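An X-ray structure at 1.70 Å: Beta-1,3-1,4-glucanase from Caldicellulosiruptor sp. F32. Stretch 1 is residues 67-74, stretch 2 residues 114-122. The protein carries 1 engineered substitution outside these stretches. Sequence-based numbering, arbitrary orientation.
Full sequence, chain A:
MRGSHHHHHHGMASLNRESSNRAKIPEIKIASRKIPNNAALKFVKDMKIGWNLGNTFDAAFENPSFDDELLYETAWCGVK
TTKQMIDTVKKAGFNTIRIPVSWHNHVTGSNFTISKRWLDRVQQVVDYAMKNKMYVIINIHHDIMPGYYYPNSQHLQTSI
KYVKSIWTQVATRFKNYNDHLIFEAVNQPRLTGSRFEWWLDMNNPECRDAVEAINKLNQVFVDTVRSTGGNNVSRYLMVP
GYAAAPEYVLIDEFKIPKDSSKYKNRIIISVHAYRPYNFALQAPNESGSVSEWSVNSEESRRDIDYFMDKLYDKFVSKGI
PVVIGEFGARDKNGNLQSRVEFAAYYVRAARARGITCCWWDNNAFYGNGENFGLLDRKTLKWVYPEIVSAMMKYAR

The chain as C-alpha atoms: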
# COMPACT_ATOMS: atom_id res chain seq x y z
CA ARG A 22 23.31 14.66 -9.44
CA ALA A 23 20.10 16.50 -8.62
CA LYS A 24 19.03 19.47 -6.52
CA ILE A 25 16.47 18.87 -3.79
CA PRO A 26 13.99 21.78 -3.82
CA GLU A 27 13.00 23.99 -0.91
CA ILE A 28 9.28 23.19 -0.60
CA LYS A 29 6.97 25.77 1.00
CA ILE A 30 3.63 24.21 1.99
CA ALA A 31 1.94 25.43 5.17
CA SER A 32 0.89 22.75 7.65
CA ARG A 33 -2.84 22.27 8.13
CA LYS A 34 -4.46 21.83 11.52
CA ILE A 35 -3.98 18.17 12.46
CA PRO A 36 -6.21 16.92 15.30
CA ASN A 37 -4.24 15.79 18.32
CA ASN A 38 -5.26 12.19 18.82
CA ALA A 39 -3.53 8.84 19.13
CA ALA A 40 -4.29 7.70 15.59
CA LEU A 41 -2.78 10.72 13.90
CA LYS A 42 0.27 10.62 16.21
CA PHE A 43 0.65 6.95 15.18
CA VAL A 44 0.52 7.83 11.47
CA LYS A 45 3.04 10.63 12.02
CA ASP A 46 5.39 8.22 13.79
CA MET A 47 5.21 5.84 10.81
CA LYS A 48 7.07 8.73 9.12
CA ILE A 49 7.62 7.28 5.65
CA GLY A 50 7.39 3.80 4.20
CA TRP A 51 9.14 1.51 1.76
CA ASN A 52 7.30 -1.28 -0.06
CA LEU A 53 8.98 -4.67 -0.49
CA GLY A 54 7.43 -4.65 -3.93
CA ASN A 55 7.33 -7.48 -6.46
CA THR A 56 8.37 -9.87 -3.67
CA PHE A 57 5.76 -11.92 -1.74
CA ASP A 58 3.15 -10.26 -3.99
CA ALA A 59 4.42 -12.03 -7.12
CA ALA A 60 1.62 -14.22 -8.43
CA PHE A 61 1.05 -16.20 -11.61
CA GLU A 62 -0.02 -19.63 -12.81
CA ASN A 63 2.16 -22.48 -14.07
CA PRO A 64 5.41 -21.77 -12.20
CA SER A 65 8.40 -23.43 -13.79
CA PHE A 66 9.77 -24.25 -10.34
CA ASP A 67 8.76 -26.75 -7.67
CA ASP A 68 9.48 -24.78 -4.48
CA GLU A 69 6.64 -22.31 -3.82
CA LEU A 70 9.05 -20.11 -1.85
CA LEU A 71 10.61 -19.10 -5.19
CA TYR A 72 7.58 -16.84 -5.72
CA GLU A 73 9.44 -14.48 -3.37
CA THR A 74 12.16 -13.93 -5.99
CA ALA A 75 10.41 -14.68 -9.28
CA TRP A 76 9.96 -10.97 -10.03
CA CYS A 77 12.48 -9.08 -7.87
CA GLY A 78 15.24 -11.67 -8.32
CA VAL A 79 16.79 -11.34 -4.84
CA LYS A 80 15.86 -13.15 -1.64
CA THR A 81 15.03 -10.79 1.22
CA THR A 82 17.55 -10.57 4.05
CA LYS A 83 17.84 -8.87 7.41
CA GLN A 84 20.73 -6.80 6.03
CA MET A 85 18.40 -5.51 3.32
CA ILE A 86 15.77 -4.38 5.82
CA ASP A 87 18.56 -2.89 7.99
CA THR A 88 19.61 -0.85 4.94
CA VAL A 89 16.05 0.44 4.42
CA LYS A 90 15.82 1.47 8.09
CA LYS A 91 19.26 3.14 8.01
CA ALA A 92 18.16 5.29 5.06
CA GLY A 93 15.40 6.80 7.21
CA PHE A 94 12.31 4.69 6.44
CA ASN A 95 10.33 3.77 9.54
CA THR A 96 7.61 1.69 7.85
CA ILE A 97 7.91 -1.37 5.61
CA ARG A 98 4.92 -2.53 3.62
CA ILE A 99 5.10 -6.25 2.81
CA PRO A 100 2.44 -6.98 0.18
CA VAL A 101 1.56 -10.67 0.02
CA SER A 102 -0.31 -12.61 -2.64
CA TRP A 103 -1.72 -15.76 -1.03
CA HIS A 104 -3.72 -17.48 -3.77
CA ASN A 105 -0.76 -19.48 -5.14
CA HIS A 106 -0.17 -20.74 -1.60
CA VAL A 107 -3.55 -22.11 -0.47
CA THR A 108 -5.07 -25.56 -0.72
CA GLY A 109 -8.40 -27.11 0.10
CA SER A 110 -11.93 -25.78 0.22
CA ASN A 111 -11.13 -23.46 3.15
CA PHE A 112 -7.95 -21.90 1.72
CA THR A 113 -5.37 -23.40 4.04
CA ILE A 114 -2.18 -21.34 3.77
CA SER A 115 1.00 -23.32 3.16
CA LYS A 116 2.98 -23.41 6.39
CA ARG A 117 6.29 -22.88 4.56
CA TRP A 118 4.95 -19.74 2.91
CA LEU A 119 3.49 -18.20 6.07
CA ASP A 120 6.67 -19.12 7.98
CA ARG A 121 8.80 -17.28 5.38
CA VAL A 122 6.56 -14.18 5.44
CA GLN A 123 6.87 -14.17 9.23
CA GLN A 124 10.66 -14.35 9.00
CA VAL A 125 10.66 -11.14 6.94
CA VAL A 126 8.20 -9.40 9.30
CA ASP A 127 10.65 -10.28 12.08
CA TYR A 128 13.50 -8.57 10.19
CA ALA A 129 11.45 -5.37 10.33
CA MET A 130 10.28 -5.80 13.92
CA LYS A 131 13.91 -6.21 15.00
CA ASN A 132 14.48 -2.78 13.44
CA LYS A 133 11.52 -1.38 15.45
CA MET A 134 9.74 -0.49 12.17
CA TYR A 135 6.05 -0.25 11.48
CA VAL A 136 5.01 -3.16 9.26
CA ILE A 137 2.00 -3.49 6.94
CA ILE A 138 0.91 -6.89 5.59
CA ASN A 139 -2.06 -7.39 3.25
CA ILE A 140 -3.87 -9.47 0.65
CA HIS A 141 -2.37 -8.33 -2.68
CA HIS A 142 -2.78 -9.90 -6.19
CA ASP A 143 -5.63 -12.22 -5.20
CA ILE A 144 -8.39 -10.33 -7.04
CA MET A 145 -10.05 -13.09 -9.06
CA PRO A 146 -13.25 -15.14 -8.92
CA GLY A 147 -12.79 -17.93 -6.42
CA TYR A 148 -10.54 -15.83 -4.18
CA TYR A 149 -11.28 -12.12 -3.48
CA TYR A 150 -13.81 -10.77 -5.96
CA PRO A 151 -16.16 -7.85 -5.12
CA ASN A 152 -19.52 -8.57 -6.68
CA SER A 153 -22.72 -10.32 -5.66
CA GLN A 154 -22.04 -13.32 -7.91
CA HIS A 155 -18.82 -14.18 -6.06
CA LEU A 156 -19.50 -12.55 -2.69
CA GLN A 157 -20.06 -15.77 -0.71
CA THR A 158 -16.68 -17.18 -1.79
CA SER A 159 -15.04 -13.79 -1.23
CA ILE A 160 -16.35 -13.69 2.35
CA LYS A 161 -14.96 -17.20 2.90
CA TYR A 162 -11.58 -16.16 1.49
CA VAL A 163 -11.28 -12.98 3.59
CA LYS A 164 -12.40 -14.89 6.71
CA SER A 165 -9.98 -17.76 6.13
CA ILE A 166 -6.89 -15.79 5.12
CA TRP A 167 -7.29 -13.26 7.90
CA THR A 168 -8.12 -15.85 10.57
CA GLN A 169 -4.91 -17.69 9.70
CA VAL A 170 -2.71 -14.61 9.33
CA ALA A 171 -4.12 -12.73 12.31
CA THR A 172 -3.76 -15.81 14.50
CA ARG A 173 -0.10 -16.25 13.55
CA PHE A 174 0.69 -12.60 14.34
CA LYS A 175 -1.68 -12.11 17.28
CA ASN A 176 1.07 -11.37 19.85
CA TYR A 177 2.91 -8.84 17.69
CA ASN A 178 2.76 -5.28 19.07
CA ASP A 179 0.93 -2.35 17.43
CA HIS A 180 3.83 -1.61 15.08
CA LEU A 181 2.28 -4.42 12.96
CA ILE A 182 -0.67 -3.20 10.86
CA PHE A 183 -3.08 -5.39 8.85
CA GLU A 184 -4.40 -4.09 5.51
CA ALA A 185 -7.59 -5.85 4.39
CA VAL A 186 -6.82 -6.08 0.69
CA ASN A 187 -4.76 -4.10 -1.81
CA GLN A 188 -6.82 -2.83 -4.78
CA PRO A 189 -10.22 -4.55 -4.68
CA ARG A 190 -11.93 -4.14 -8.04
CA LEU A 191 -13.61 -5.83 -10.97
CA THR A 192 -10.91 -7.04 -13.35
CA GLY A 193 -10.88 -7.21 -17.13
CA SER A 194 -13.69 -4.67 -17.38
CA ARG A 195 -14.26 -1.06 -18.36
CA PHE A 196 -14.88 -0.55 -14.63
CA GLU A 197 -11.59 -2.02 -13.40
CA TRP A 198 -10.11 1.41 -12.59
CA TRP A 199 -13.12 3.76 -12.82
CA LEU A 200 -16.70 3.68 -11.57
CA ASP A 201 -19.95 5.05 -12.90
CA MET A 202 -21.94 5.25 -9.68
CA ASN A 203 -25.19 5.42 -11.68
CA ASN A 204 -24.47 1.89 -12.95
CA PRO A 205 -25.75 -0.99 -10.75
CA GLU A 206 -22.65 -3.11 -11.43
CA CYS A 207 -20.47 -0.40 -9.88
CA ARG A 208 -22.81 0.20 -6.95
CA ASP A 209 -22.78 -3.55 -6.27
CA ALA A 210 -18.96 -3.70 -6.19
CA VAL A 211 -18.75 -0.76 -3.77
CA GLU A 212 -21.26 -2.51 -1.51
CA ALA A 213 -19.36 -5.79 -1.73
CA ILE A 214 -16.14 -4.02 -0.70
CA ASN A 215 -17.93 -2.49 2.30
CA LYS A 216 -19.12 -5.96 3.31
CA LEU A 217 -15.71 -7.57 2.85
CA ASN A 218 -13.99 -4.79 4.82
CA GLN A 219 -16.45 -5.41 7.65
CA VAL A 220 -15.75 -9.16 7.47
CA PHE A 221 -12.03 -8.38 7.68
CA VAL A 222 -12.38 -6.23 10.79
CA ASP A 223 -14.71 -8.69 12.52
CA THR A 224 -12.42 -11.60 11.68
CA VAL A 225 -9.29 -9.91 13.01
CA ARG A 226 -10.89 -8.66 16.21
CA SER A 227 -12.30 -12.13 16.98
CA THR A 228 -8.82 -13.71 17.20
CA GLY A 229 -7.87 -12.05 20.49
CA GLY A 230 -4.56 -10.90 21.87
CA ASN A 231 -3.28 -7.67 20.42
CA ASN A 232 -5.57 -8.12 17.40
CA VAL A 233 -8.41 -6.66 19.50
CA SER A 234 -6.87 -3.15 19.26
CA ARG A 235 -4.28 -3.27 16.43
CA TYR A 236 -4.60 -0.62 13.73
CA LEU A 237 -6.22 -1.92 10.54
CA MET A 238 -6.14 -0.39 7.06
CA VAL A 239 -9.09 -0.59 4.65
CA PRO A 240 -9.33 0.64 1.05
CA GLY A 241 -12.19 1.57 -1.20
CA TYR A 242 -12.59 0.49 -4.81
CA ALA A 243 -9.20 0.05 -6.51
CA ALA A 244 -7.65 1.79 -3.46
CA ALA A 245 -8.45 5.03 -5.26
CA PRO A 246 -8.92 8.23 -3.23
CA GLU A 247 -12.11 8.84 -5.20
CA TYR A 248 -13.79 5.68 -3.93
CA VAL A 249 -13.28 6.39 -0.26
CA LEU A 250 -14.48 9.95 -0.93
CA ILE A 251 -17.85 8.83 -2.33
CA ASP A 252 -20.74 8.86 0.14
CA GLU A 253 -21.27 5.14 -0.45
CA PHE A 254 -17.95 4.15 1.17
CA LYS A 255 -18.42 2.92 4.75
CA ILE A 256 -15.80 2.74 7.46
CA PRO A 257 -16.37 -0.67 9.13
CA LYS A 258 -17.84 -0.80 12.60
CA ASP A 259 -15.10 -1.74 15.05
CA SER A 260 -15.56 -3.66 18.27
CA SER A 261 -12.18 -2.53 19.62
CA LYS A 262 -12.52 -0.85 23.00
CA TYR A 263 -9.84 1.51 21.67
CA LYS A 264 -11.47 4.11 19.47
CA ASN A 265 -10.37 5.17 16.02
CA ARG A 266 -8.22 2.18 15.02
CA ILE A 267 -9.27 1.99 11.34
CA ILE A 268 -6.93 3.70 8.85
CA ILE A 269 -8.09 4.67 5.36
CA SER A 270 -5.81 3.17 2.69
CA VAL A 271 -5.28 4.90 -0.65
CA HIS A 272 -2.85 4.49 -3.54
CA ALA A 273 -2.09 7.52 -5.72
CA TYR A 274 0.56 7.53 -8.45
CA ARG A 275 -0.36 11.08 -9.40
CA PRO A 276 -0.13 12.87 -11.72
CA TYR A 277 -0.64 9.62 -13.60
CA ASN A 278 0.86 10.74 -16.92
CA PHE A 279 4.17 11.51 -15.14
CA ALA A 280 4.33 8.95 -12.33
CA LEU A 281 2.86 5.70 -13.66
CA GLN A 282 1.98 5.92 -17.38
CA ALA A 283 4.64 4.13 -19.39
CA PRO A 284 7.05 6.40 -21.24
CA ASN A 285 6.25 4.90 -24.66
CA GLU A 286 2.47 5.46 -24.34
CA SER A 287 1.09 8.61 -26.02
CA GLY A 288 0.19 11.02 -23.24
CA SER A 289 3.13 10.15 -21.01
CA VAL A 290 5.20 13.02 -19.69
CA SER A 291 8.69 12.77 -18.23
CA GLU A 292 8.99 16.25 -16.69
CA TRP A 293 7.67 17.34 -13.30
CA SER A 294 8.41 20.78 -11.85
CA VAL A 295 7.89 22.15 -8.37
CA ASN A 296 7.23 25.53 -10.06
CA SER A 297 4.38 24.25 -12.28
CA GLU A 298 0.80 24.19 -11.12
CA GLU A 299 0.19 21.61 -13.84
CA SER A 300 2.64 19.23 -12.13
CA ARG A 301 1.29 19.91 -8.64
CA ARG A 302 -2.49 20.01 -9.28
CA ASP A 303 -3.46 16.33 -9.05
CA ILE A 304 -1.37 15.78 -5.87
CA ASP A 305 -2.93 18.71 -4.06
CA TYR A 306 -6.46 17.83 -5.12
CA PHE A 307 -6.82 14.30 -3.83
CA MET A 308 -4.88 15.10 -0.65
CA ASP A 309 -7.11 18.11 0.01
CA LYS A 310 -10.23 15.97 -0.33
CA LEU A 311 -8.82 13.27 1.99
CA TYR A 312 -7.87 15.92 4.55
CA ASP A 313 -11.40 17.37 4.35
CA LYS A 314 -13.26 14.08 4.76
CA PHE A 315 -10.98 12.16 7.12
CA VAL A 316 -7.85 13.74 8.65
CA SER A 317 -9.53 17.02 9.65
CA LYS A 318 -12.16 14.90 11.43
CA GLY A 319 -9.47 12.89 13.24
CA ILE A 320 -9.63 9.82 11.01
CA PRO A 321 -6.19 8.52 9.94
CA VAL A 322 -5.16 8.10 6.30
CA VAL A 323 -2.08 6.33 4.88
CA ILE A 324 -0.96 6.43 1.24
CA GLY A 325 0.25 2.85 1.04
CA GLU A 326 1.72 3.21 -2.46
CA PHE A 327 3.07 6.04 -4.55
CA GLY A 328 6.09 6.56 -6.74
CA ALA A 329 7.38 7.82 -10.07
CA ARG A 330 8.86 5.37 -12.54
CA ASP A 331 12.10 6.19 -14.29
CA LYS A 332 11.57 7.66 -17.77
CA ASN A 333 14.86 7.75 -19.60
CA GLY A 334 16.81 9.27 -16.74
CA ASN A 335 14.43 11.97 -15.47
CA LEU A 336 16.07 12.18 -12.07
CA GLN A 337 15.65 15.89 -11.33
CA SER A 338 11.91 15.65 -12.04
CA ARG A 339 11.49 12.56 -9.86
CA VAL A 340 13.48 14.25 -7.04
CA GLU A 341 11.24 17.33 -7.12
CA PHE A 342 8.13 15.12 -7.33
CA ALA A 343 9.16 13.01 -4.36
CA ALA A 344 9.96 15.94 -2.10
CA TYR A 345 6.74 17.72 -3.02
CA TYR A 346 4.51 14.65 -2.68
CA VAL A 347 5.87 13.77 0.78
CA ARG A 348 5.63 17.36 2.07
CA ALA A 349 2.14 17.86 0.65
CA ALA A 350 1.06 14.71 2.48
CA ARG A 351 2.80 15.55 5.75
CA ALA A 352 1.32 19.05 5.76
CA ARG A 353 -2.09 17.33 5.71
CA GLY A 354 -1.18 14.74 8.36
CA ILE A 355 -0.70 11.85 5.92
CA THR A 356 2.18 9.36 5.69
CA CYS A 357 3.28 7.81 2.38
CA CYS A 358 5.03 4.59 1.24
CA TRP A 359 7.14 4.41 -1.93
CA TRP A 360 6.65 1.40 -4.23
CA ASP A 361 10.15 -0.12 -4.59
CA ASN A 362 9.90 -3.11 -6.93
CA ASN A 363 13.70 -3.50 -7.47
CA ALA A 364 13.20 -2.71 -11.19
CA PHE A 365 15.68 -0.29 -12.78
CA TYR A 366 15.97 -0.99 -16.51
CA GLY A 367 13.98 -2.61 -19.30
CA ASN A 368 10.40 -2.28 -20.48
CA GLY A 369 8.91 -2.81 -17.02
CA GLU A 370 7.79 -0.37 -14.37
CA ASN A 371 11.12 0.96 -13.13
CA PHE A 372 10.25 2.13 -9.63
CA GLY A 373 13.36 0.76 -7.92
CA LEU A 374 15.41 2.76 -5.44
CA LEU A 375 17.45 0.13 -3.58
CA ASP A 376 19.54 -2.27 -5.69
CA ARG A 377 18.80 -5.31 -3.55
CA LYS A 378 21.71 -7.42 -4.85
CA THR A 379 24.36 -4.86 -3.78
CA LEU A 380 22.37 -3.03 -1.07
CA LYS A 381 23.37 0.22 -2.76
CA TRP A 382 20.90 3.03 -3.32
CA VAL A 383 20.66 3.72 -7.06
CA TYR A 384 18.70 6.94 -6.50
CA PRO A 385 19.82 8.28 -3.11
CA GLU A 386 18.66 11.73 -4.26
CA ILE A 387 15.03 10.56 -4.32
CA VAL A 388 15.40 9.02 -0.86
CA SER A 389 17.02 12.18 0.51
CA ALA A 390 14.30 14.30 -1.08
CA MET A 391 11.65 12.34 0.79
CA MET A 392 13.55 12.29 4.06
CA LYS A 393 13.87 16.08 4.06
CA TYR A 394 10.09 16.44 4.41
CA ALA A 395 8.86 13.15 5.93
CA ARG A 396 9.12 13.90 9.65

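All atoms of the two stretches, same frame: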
# COMPACT_ATOMS: atom_id res chain seq x y z
N ASP A 67 9.49 -25.87 -8.58
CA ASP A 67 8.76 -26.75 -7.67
C ASP A 67 8.55 -26.13 -6.30
O ASP A 67 7.51 -26.36 -5.68
CB ASP A 67 9.50 -28.07 -7.51
CG ASP A 67 9.61 -28.84 -8.80
OD1 ASP A 67 8.59 -28.96 -9.51
OD2 ASP A 67 10.73 -29.31 -9.12
N ASP A 68 9.52 -25.36 -5.82
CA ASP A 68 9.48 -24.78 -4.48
C ASP A 68 8.66 -23.49 -4.49
O ASP A 68 9.09 -22.48 -5.06
CB ASP A 68 10.91 -24.51 -4.01
CG ASP A 68 10.99 -24.10 -2.54
OD1 ASP A 68 9.95 -23.75 -1.94
OD2 ASP A 68 12.11 -24.12 -2.00
N GLU A 69 7.50 -23.49 -3.82
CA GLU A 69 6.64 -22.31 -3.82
C GLU A 69 7.32 -21.09 -3.21
O GLU A 69 6.89 -19.97 -3.47
CB GLU A 69 5.33 -22.57 -3.06
CG GLU A 69 5.50 -22.65 -1.56
CD GLU A 69 4.22 -22.97 -0.86
OE1 GLU A 69 3.22 -22.26 -1.08
OE2 GLU A 69 4.21 -23.95 -0.08
N LEU A 70 8.37 -21.27 -2.41
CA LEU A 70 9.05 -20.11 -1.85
C LEU A 70 9.73 -19.28 -2.93
O LEU A 70 10.00 -18.10 -2.70
CB LEU A 70 10.05 -20.54 -0.78
CG LEU A 70 9.49 -21.17 0.49
CD1 LEU A 70 10.57 -21.20 1.56
CD2 LEU A 70 8.29 -20.44 1.00
N LEU A 71 10.00 -19.86 -4.11
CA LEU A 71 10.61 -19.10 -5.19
C LEU A 71 9.68 -18.03 -5.76
O LEU A 71 10.14 -17.18 -6.53
CB LEU A 71 11.09 -20.07 -6.28
CG LEU A 71 12.22 -20.98 -5.81
CD1 LEU A 71 12.53 -22.07 -6.83
CD2 LEU A 71 13.47 -20.19 -5.52
N TYR A 72 8.39 -18.00 -5.38
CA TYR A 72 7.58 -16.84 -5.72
C TYR A 72 8.19 -15.57 -5.14
O TYR A 72 8.08 -14.51 -5.75
CB TYR A 72 6.14 -17.01 -5.22
CG TYR A 72 5.24 -17.73 -6.21
CD1 TYR A 72 4.61 -17.04 -7.25
CD2 TYR A 72 5.03 -19.10 -6.13
CE1 TYR A 72 3.78 -17.71 -8.16
CE2 TYR A 72 4.23 -19.76 -7.02
CZ TYR A 72 3.61 -19.08 -8.04
OH TYR A 72 2.80 -19.80 -8.91
N GLU A 73 8.85 -15.67 -3.98
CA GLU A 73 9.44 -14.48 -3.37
C GLU A 73 10.40 -13.76 -4.31
O GLU A 73 10.55 -12.54 -4.22
CB GLU A 73 10.19 -14.87 -2.09
CG GLU A 73 10.75 -13.64 -1.33
CD GLU A 73 11.65 -13.98 -0.14
OE1 GLU A 73 11.70 -15.15 0.30
OE2 GLU A 73 12.36 -13.05 0.32
N THR A 74 11.11 -14.51 -5.16
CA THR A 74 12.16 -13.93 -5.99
C THR A 74 11.86 -13.99 -7.48
O THR A 74 12.68 -13.52 -8.28
CB THR A 74 13.49 -14.63 -5.69
OG1 THR A 74 13.37 -16.05 -5.89
CG2 THR A 74 13.88 -14.37 -4.26
N ILE A 114 -3.46 -21.93 4.20
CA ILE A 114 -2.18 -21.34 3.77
C ILE A 114 -1.06 -22.33 4.04
O ILE A 114 -0.94 -22.90 5.13
CB ILE A 114 -1.92 -20.01 4.48
CG1 ILE A 114 -3.03 -18.98 4.18
CG2 ILE A 114 -0.57 -19.45 4.05
CD1 ILE A 114 -2.97 -17.76 5.08
N SER A 115 -0.22 -22.53 3.02
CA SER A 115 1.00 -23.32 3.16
C SER A 115 1.82 -22.83 4.34
O SER A 115 2.13 -21.64 4.45
CB SER A 115 1.83 -23.22 1.89
OG SER A 115 3.20 -23.45 2.19
N LYS A 116 2.16 -23.77 5.23
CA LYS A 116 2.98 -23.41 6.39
C LYS A 116 4.32 -22.82 5.98
O LYS A 116 4.78 -21.86 6.59
CB LYS A 116 3.19 -24.62 7.28
CG LYS A 116 3.88 -24.27 8.59
CD LYS A 116 4.00 -25.49 9.50
CE LYS A 116 4.77 -25.16 10.78
NZ LYS A 116 6.16 -24.71 10.50
N ARG A 117 4.97 -23.39 4.95
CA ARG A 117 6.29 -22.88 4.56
C ARG A 117 6.20 -21.44 4.10
O ARG A 117 7.06 -20.62 4.41
CB ARG A 117 6.91 -23.76 3.47
CG ARG A 117 7.34 -25.10 3.99
CD ARG A 117 8.00 -25.94 2.92
NE ARG A 117 9.28 -25.40 2.49
CZ ARG A 117 9.55 -24.94 1.26
NH1 ARG A 117 8.63 -24.95 0.31
NH2 ARG A 117 10.76 -24.49 0.97
N TRP A 118 5.12 -21.10 3.40
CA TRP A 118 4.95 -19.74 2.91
C TRP A 118 4.71 -18.77 4.06
O TRP A 118 5.36 -17.72 4.16
CB TRP A 118 3.80 -19.71 1.92
CG TRP A 118 3.54 -18.36 1.30
CD1 TRP A 118 2.48 -17.54 1.54
CD2 TRP A 118 4.35 -17.69 0.32
NE1 TRP A 118 2.58 -16.41 0.77
CE2 TRP A 118 3.71 -16.48 0.01
CE3 TRP A 118 5.55 -18.01 -0.34
CZ2 TRP A 118 4.24 -15.57 -0.92
CZ3 TRP A 118 6.07 -17.11 -1.25
CH2 TRP A 118 5.40 -15.91 -1.54
N LEU A 119 3.77 -19.10 4.95
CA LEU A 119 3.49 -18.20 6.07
C LEU A 119 4.70 -18.07 7.00
O LEU A 119 5.00 -16.97 7.48
CB LEU A 119 2.26 -18.71 6.83
CG LEU A 119 1.75 -17.83 7.98
CD1 LEU A 119 1.46 -16.41 7.53
CD2 LEU A 119 0.51 -18.47 8.53
N ASP A 120 5.43 -19.17 7.21
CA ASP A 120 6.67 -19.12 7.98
C ASP A 120 7.68 -18.15 7.36
O ASP A 120 8.35 -17.39 8.08
CB ASP A 120 7.32 -20.51 8.05
CG ASP A 120 6.57 -21.51 8.93
OD1 ASP A 120 5.60 -21.16 9.64
OD2 ASP A 120 7.01 -22.68 8.94
N ARG A 121 7.83 -18.18 6.03
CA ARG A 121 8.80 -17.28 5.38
C ARG A 121 8.36 -15.82 5.49
O ARG A 121 9.19 -14.95 5.77
CB ARG A 121 9.00 -17.71 3.93
CG ARG A 121 9.93 -16.77 3.14
CD ARG A 121 11.35 -16.66 3.72
NE ARG A 121 12.08 -15.63 2.99
CZ ARG A 121 13.09 -14.91 3.49
NH1 ARG A 121 13.56 -15.14 4.71
NH2 ARG A 121 13.65 -13.98 2.74
N VAL A 122 7.08 -15.53 5.26
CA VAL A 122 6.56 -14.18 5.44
C VAL A 122 6.86 -13.70 6.85
O VAL A 122 7.29 -12.56 7.06
CB VAL A 122 5.05 -14.14 5.14
CG1 VAL A 122 4.46 -12.80 5.53
CG2 VAL A 122 4.81 -14.40 3.64
O HOH W 1 6.06 -25.73 0.16

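Two salt bridges and a short serine–carboxylate hydrogen bond tie residues 68-73 of stretch 1 to the N-cap and first turns of the helix in stretch 2. The most regular is E73 with R121: R121 NE donates to E73 OE1 at 2.8 Å while R121 NH2 donates to E73 OE2 at 2.9 Å, so the carboxylate meets the edge of the guanidinium two atoms to two. Both residues are buried, and each charge is answered by the other. E73 reaches out with chi1 and chi2 both t, and the length of the two side chains lets the backbones stay apart.

One turn earlier in the helix, R117 grips D68. Its NH1 donates to D68 OD1 at 2.9 Å and its NH2 to the same OD1 at 3.1 Å, with a weak third bond from NH2 to OD2 at 3.3 Å. D68 OD1 also accepts from L70 N at 3.0 Å, so one short acid both steadies its own turn and holds the arginine.

At the N-terminal end of the helix, S115 forms a relay. Its OG donates to E69 OE2 at 2.5 Å and, as the N-cap of the helix, accepts from W118 N at 3.3 Å; a small hydroxyl can do both. A water extends the network, donating to E69 OE2 at 2.6 Å and accepting from R117 NH1 at 2.7 Å.

Around this polar frame the packing is led by L70, where the backbones come nearest, its CA 6.3 Å from W118 CA. The leucine forks: CD1 lies over one face of the R117 guanidinium, 3.3 Å from NH2, while CD2 meets the edge of the W118 ring, 3.9 Å from CE3. Y72 CB adds an apolar contact with W118 CH2 at 3.9 Å. The contact buries 515 Å² in all, with D68 and E73 paired to arginines, E69 met by a hydroxyl and a water, and the indole of W118 packed against L70 and Y72.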